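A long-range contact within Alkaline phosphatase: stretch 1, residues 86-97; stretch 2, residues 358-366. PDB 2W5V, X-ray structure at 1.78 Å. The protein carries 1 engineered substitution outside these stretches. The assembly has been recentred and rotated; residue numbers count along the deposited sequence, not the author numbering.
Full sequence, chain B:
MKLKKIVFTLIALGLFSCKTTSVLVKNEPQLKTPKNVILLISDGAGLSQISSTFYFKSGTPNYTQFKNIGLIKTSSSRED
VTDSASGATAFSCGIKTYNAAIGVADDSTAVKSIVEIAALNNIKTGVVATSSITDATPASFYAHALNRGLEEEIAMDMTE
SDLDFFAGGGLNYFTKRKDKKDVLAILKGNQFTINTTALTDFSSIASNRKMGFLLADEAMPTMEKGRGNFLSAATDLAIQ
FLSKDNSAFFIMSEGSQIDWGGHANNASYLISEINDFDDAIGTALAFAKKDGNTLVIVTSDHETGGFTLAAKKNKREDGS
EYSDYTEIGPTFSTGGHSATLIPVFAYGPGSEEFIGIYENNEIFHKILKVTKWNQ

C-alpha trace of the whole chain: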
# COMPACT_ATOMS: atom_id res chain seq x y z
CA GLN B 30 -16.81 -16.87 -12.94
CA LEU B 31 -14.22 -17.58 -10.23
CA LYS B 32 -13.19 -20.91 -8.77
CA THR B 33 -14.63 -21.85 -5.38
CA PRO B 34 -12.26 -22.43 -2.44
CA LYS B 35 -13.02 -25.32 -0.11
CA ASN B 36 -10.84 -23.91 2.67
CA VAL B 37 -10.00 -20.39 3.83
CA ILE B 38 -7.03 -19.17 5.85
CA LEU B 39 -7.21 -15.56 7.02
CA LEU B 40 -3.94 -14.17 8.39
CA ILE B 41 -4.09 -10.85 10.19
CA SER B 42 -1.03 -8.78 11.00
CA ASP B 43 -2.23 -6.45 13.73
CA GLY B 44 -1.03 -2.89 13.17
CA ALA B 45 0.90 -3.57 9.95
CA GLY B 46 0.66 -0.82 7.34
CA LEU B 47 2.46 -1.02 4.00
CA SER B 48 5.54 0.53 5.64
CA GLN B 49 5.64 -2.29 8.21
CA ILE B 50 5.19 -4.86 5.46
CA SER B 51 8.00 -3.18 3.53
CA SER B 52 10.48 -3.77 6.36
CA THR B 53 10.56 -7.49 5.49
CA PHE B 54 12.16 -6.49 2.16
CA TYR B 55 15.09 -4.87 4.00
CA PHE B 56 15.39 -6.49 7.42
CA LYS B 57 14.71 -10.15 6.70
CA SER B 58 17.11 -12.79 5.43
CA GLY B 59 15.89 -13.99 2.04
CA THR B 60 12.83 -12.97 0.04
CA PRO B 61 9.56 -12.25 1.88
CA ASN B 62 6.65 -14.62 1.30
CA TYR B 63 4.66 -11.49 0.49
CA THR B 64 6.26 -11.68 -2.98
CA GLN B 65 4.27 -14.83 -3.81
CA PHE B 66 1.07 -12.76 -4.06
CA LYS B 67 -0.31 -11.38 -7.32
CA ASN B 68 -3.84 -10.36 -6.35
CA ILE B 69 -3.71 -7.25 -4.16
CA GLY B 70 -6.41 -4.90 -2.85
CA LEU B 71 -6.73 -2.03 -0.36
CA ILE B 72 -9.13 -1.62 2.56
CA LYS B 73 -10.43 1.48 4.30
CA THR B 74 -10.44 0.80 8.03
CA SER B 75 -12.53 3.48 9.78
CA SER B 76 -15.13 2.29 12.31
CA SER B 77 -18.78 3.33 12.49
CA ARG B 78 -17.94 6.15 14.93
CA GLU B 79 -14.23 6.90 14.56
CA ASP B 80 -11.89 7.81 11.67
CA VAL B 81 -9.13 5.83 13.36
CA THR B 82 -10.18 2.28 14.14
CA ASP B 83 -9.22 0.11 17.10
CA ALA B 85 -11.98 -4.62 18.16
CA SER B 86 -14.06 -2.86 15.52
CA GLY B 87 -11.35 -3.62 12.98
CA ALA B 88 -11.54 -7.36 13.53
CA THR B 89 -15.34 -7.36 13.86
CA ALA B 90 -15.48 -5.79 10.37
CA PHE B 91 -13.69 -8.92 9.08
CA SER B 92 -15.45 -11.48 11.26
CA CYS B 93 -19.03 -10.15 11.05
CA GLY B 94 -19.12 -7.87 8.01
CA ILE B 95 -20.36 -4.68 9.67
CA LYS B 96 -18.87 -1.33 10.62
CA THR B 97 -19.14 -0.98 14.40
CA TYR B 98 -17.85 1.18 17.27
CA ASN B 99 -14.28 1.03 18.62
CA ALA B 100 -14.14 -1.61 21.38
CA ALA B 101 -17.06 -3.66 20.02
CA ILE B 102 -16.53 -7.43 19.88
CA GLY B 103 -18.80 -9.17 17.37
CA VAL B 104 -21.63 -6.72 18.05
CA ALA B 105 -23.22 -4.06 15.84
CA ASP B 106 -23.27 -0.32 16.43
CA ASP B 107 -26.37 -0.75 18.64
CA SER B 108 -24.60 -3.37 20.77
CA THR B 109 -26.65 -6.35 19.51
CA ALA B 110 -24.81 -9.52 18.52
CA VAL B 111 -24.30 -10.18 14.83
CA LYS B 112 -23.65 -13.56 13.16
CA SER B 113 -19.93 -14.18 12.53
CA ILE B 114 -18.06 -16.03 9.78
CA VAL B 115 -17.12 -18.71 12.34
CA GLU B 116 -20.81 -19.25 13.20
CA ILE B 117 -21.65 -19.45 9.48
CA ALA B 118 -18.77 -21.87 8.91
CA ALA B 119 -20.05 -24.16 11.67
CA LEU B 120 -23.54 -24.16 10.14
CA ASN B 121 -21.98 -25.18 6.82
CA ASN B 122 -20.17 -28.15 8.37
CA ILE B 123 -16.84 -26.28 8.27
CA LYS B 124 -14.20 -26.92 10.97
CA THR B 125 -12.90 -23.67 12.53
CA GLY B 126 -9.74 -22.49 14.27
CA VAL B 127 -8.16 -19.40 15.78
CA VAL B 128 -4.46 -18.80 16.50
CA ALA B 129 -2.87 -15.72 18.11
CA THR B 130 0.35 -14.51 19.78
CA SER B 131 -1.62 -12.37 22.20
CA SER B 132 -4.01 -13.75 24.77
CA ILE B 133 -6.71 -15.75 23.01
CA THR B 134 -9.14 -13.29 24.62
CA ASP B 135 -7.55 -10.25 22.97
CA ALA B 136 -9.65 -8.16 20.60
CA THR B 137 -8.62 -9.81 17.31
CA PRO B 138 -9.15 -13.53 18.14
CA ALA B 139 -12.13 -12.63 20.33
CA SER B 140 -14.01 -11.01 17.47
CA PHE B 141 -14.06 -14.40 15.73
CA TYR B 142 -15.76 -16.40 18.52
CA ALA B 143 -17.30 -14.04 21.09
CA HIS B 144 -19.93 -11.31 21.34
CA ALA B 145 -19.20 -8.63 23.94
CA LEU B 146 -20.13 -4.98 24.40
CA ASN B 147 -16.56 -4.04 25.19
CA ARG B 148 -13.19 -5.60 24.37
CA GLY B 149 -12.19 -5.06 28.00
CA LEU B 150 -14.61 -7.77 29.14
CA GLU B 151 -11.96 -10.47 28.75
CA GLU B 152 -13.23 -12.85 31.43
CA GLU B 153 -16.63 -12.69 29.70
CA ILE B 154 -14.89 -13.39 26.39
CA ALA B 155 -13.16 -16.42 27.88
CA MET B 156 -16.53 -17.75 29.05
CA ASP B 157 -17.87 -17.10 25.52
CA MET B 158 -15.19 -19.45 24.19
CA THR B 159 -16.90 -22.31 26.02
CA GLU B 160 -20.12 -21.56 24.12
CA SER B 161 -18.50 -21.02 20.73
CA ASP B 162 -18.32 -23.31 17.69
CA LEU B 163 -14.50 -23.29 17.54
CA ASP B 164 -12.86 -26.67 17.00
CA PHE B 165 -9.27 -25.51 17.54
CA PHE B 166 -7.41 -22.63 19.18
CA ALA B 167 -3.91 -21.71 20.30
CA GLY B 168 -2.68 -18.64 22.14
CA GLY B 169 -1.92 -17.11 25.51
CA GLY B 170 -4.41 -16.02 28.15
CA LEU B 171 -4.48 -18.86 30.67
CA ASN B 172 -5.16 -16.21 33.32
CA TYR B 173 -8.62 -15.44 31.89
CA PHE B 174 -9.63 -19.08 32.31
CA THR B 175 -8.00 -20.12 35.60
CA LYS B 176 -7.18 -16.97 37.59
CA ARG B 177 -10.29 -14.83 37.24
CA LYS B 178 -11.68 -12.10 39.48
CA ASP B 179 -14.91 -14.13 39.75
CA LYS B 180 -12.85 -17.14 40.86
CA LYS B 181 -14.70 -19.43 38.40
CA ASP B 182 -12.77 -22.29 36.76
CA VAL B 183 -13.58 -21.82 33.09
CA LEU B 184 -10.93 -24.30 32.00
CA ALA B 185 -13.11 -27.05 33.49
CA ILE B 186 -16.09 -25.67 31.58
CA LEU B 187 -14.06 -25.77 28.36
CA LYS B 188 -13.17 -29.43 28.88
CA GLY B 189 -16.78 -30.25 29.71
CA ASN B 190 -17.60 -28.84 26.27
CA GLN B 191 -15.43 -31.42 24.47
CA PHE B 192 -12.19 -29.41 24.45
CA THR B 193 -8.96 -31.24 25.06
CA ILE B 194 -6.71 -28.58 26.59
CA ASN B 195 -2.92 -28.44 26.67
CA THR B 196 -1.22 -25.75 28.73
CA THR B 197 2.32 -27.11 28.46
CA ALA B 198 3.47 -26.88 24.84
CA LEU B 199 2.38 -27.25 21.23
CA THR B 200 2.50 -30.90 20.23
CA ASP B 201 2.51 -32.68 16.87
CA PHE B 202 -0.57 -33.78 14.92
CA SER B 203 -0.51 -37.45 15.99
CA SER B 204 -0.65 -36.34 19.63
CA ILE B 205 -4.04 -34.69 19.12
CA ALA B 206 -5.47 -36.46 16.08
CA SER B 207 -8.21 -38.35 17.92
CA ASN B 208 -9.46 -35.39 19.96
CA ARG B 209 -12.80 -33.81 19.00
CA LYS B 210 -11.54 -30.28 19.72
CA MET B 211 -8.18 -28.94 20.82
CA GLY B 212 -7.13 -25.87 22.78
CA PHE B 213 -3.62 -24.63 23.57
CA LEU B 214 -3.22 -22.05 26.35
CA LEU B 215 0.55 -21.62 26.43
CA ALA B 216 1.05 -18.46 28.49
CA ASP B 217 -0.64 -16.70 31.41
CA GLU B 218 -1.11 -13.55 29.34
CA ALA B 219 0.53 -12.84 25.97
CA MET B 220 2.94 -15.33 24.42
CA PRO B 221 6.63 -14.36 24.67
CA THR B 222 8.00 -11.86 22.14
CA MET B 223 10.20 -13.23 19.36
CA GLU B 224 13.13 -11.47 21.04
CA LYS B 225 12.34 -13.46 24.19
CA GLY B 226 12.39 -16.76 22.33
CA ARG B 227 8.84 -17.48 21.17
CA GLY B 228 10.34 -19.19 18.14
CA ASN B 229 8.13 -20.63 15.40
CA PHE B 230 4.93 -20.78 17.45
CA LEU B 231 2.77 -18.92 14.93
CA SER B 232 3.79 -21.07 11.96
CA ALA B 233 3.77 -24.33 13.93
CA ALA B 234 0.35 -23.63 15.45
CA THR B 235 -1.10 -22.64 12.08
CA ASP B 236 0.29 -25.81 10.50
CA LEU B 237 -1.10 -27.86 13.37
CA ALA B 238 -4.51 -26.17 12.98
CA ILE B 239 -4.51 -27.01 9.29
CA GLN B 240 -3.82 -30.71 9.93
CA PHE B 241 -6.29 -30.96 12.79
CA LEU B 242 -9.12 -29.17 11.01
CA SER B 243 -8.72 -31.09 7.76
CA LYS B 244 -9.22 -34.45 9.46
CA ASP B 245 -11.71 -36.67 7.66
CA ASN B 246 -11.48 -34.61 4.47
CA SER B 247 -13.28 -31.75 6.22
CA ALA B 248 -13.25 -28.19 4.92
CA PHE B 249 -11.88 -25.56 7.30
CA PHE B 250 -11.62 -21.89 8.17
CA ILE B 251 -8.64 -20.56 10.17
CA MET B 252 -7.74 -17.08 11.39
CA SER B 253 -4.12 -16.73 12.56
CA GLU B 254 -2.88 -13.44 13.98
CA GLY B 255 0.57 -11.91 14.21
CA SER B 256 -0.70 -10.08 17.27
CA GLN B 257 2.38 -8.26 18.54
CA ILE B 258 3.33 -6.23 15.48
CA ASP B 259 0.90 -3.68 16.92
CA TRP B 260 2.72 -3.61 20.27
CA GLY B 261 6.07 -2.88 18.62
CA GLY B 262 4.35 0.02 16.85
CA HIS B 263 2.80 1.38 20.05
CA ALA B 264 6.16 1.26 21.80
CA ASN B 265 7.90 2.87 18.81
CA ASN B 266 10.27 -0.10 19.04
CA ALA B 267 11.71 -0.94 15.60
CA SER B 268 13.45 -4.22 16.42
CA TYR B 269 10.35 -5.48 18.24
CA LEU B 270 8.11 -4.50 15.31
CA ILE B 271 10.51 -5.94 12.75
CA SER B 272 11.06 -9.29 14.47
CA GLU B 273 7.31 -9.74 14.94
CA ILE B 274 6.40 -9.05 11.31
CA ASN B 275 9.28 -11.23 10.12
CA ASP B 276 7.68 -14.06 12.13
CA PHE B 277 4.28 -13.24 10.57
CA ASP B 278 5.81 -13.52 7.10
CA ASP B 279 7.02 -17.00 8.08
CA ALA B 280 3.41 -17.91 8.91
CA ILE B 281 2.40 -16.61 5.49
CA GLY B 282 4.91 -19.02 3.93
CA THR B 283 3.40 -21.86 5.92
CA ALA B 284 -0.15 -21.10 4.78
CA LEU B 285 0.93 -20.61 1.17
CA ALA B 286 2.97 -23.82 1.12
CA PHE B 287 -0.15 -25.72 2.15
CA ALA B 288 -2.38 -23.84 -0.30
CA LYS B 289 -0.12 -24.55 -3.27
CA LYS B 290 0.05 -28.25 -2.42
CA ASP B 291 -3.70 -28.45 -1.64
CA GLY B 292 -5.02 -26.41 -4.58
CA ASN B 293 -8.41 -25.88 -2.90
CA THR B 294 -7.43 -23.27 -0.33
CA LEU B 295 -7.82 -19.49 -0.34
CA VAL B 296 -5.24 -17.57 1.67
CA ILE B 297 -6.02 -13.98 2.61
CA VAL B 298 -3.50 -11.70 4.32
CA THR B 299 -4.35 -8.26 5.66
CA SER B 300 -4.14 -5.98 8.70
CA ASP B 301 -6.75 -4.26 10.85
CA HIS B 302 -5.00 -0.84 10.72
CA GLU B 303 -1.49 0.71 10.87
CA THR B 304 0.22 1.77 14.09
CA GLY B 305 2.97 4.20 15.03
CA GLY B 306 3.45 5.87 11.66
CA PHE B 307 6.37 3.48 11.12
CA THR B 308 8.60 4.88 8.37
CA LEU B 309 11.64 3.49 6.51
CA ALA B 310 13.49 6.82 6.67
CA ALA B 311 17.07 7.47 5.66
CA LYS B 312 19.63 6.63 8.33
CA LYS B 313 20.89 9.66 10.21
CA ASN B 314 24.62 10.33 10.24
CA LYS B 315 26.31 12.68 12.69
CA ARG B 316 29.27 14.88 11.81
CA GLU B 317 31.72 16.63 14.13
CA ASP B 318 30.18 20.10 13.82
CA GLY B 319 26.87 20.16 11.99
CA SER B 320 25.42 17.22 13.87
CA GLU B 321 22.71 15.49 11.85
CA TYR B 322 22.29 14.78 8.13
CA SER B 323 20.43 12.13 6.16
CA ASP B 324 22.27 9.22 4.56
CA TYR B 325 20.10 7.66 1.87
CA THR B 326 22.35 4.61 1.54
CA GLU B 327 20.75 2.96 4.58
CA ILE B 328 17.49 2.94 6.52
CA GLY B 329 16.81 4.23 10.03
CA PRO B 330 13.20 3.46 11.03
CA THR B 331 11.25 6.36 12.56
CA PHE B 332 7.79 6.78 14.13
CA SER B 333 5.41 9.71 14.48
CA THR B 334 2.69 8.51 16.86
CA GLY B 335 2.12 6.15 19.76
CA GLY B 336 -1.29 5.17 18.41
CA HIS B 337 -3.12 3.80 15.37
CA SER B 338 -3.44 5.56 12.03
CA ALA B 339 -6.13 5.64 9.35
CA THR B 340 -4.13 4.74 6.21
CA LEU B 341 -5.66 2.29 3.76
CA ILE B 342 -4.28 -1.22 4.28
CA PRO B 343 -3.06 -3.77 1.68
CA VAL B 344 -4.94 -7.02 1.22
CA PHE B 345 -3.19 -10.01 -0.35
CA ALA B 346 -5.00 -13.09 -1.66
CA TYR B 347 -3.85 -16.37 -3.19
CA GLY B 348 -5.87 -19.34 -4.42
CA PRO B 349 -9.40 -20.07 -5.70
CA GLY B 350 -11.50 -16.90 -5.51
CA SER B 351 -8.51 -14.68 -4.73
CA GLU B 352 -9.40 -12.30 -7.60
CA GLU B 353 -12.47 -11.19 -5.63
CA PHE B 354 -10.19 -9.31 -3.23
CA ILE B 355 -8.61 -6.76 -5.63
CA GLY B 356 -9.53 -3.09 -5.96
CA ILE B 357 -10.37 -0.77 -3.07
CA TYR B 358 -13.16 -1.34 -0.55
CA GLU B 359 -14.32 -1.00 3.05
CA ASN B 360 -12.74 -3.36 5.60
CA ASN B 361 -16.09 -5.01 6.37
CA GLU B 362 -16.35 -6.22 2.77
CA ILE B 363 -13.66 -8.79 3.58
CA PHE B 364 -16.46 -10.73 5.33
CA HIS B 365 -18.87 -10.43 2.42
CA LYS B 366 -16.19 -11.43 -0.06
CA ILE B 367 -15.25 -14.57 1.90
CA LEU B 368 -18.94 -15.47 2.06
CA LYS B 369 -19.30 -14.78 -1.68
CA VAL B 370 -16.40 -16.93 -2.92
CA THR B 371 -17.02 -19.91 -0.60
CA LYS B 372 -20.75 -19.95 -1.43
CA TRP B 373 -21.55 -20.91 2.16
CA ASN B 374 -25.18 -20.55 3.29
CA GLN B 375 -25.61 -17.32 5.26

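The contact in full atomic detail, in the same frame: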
# COMPACT_ATOMS: atom_id res chain seq x y z
N SER B 86 -13.18 -3.13 16.66
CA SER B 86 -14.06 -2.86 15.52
C SER B 86 -13.41 -3.33 14.23
O SER B 86 -14.08 -3.80 13.31
CB SER B 86 -14.42 -1.37 15.43
OG SER B 86 -13.27 -0.57 15.48
N GLY B 87 -12.09 -3.21 14.17
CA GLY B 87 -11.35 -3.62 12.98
C GLY B 87 -11.52 -5.09 12.67
O GLY B 87 -11.74 -5.47 11.52
N ALA B 88 -11.41 -5.92 13.70
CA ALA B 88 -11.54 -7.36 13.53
C ALA B 88 -13.00 -7.76 13.33
O ALA B 88 -13.30 -8.70 12.59
CB ALA B 88 -10.97 -8.09 14.74
N THR B 89 -13.91 -7.06 14.00
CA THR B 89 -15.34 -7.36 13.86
C THR B 89 -15.80 -7.05 12.42
O THR B 89 -16.70 -7.71 11.89
CB THR B 89 -16.19 -6.60 14.91
OG1 THR B 89 -15.83 -7.03 16.23
CG2 THR B 89 -17.68 -6.87 14.70
N ALA B 90 -15.18 -6.06 11.78
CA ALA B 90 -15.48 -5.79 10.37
C ALA B 90 -15.22 -7.05 9.55
O ALA B 90 -16.04 -7.44 8.71
CB ALA B 90 -14.64 -4.63 9.85
N PHE B 91 -14.07 -7.69 9.79
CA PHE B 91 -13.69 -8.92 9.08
C PHE B 91 -14.55 -10.11 9.48
O PHE B 91 -14.98 -10.91 8.64
CB PHE B 91 -12.24 -9.30 9.38
CG PHE B 91 -11.22 -8.26 8.99
CD1 PHE B 91 -11.47 -7.32 8.00
CD2 PHE B 91 -9.97 -8.25 9.61
CE1 PHE B 91 -10.50 -6.38 7.64
CE2 PHE B 91 -9.01 -7.32 9.26
CZ PHE B 91 -9.27 -6.38 8.27
N SER B 92 -14.79 -10.27 10.78
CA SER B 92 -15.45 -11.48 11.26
C SER B 92 -16.96 -11.46 11.06
O SER B 92 -17.56 -12.52 10.90
CB SER B 92 -15.14 -11.72 12.74
OG SER B 92 -15.77 -10.74 13.54
N CYS B 93 -17.57 -10.28 11.07
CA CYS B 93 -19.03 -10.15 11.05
C CYS B 93 -19.58 -9.35 9.87
O CYS B 93 -20.76 -9.44 9.56
CB CYS B 93 -19.55 -9.56 12.36
SG CYS B 93 -19.18 -10.61 13.79
N GLY B 94 -18.72 -8.57 9.22
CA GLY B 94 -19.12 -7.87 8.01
C GLY B 94 -19.87 -6.56 8.21
O GLY B 94 -20.56 -6.09 7.30
N ILE B 95 -19.74 -5.97 9.39
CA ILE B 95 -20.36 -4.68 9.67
C ILE B 95 -19.34 -3.68 10.21
O ILE B 95 -18.37 -4.07 10.84
CB ILE B 95 -21.47 -4.82 10.73
CG1 ILE B 95 -20.88 -5.42 12.01
CG2 ILE B 95 -22.61 -5.67 10.19
CD1 ILE B 95 -21.65 -5.07 13.22
N LYS B 96 -19.58 -2.40 9.94
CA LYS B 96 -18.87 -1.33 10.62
C LYS B 96 -19.49 -1.20 12.01
O LYS B 96 -20.71 -1.16 12.15
CB LYS B 96 -19.05 -0.01 9.88
CG LYS B 96 -18.44 0.04 8.49
CD LYS B 96 -16.94 0.32 8.55
CE LYS B 96 -16.41 0.81 7.21
NZ LYS B 96 -14.90 0.83 7.19
N THR B 97 -18.65 -1.11 13.03
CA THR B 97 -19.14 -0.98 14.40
C THR B 97 -18.22 -0.05 15.19
O THR B 97 -17.24 0.45 14.63
CB THR B 97 -19.28 -2.37 15.07
OG1 THR B 97 -19.94 -2.23 16.34
CG2 THR B 97 -17.92 -3.05 15.25
N TYR B 358 -11.85 -1.15 -1.18
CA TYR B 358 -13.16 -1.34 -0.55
C TYR B 358 -13.10 -1.15 0.97
O TYR B 358 -12.02 -0.98 1.56
CB TYR B 358 -13.74 -2.72 -0.91
CG TYR B 358 -12.73 -3.85 -0.81
CD1 TYR B 358 -12.60 -4.60 0.35
CD2 TYR B 358 -11.90 -4.16 -1.89
CE1 TYR B 358 -11.67 -5.63 0.45
CE2 TYR B 358 -10.96 -5.20 -1.80
CZ TYR B 358 -10.85 -5.93 -0.63
OH TYR B 358 -9.93 -6.96 -0.53
N GLU B 359 -14.27 -1.16 1.60
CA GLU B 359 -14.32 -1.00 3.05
C GLU B 359 -13.86 -2.30 3.71
O GLU B 359 -14.10 -3.38 3.18
CB GLU B 359 -15.74 -0.65 3.51
CG GLU B 359 -16.25 0.67 2.93
CD GLU B 359 -15.61 1.89 3.58
OE1 GLU B 359 -14.83 1.73 4.54
OE2 GLU B 359 -15.89 3.02 3.12
N ASN B 360 -13.18 -2.18 4.85
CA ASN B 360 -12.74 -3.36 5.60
C ASN B 360 -13.83 -4.42 5.83
O ASN B 360 -13.54 -5.62 5.77
CB ASN B 360 -12.05 -3.00 6.94
CG ASN B 360 -12.96 -2.24 7.91
OD1 ASN B 360 -14.09 -1.87 7.59
ND2 ASN B 360 -12.45 -2.01 9.11
N ASN B 361 -15.07 -4.00 6.07
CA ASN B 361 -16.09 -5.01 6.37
C ASN B 361 -16.45 -5.87 5.17
O ASN B 361 -17.07 -6.92 5.32
CB ASN B 361 -17.34 -4.41 7.02
CG ASN B 361 -18.05 -3.42 6.12
OD1 ASN B 361 -17.50 -2.39 5.76
ND2 ASN B 361 -19.30 -3.73 5.78
N GLU B 362 -16.06 -5.43 3.97
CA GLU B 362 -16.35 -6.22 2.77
C GLU B 362 -15.51 -7.49 2.71
O GLU B 362 -15.83 -8.40 1.94
CB GLU B 362 -16.18 -5.39 1.50
CG GLU B 362 -17.17 -4.24 1.38
CD GLU B 362 -18.62 -4.71 1.24
OE1 GLU B 362 -18.83 -5.89 0.88
OE2 GLU B 362 -19.53 -3.90 1.49
N ILE B 363 -14.44 -7.55 3.49
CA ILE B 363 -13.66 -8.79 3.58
C ILE B 363 -14.60 -9.94 3.93
O ILE B 363 -14.51 -11.02 3.33
CB ILE B 363 -12.57 -8.71 4.66
CG1 ILE B 363 -11.39 -7.83 4.19
CG2 ILE B 363 -12.08 -10.11 5.03
CD1 ILE B 363 -10.57 -8.43 3.07
N PHE B 364 -15.49 -9.71 4.89
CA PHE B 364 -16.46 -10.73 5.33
C PHE B 364 -17.35 -11.14 4.17
O PHE B 364 -17.53 -12.33 3.90
CB PHE B 364 -17.32 -10.19 6.47
CG PHE B 364 -18.53 -11.05 6.80
CD1 PHE B 364 -18.47 -11.98 7.83
CD2 PHE B 364 -19.71 -10.91 6.08
CE1 PHE B 364 -19.58 -12.77 8.14
CE2 PHE B 364 -20.83 -11.71 6.39
CZ PHE B 364 -20.75 -12.63 7.42
N HIS B 365 -17.92 -10.15 3.49
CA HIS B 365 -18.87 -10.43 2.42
C HIS B 365 -18.21 -11.11 1.24
O HIS B 365 -18.82 -11.94 0.57
CB HIS B 365 -19.59 -9.15 2.03
CG HIS B 365 -20.42 -8.59 3.15
ND1 HIS B 365 -21.62 -9.15 3.54
CD2 HIS B 365 -20.20 -7.56 4.00
CE1 HIS B 365 -22.11 -8.48 4.56
NE2 HIS B 365 -21.27 -7.51 4.87
N LYS B 366 -16.94 -10.79 1.00
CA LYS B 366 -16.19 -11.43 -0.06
C LYS B 366 -15.85 -12.88 0.27
O LYS B 366 -15.90 -13.73 -0.62
CB LYS B 366 -14.92 -10.63 -0.38
CG LYS B 366 -15.21 -9.24 -0.99
CD LYS B 366 -13.92 -8.45 -1.17
CE LYS B 366 -14.17 -7.13 -1.91
NZ LYS B 366 -14.54 -7.37 -3.33
O HOH W 1 -9.99 -3.30 9.75

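Residues 86-93 form a helix; Gly94, with positive phi, is the first residue past its end. Stretch 2 leaves a strand at Glu359, passes through a type I turn from Glu359 to Glu362, and enters a helix. The two helix axes run nearly parallel, 19° apart, and approach to 6.7 Å. The backbones are nearest at Ala90 and Asn361, whose CA atoms lie 4.1 Å apart.

Tyr358 does not touch stretch 1. Glu359 forms a salt bridge with Lys96, with NZ of Lys96 2.8 Å from OE1 of Glu359. Lys96 NZ also donates a hydrogen bond to Asn360 OD1 at 2.8 Å, so one ammonium group ties the loop to two consecutive residues of the turn. At the other end of the Asn360 amide, Asn360 ND2 lies 3.5 Å from Ala90 CB and donates to a water at 2.9 Å. That water donates a weak bond to Gly87 O at 3.3 Å. The carbonyl O of Asn360 meets the edge of the Phe91 ring, 3.5 Å from Phe91 CD1.

Asn361 ND2 donates to Gly94 O at 3.1 Å. Asn361 CA makes a CA-H...O contact with Ala90 O at 3.4 Å. Glu362 points away from stretch 1. Ile363 packs against Phe91 through apolar contact, Ile363 CB to Phe91 CD1 being 3.8 Å.

Phe364 lies against the end of the first helix. Cys93 C lies over one face of the Phe364 ring, 3.5 Å from Phe364 CD1, and Ser92 O lies at its edge, 3.2 Å from the same atom. Gly94 CA comes within 3.3 Å of Phe364 CB. A side chain on Gly94 would clash with the rings of Phe364 and His365, and the positive phi here also suits glycine. His365 NE2 donates to Gly94 O at 2.9 Å, so this carbonyl accepts two side-chain hydrogen bonds.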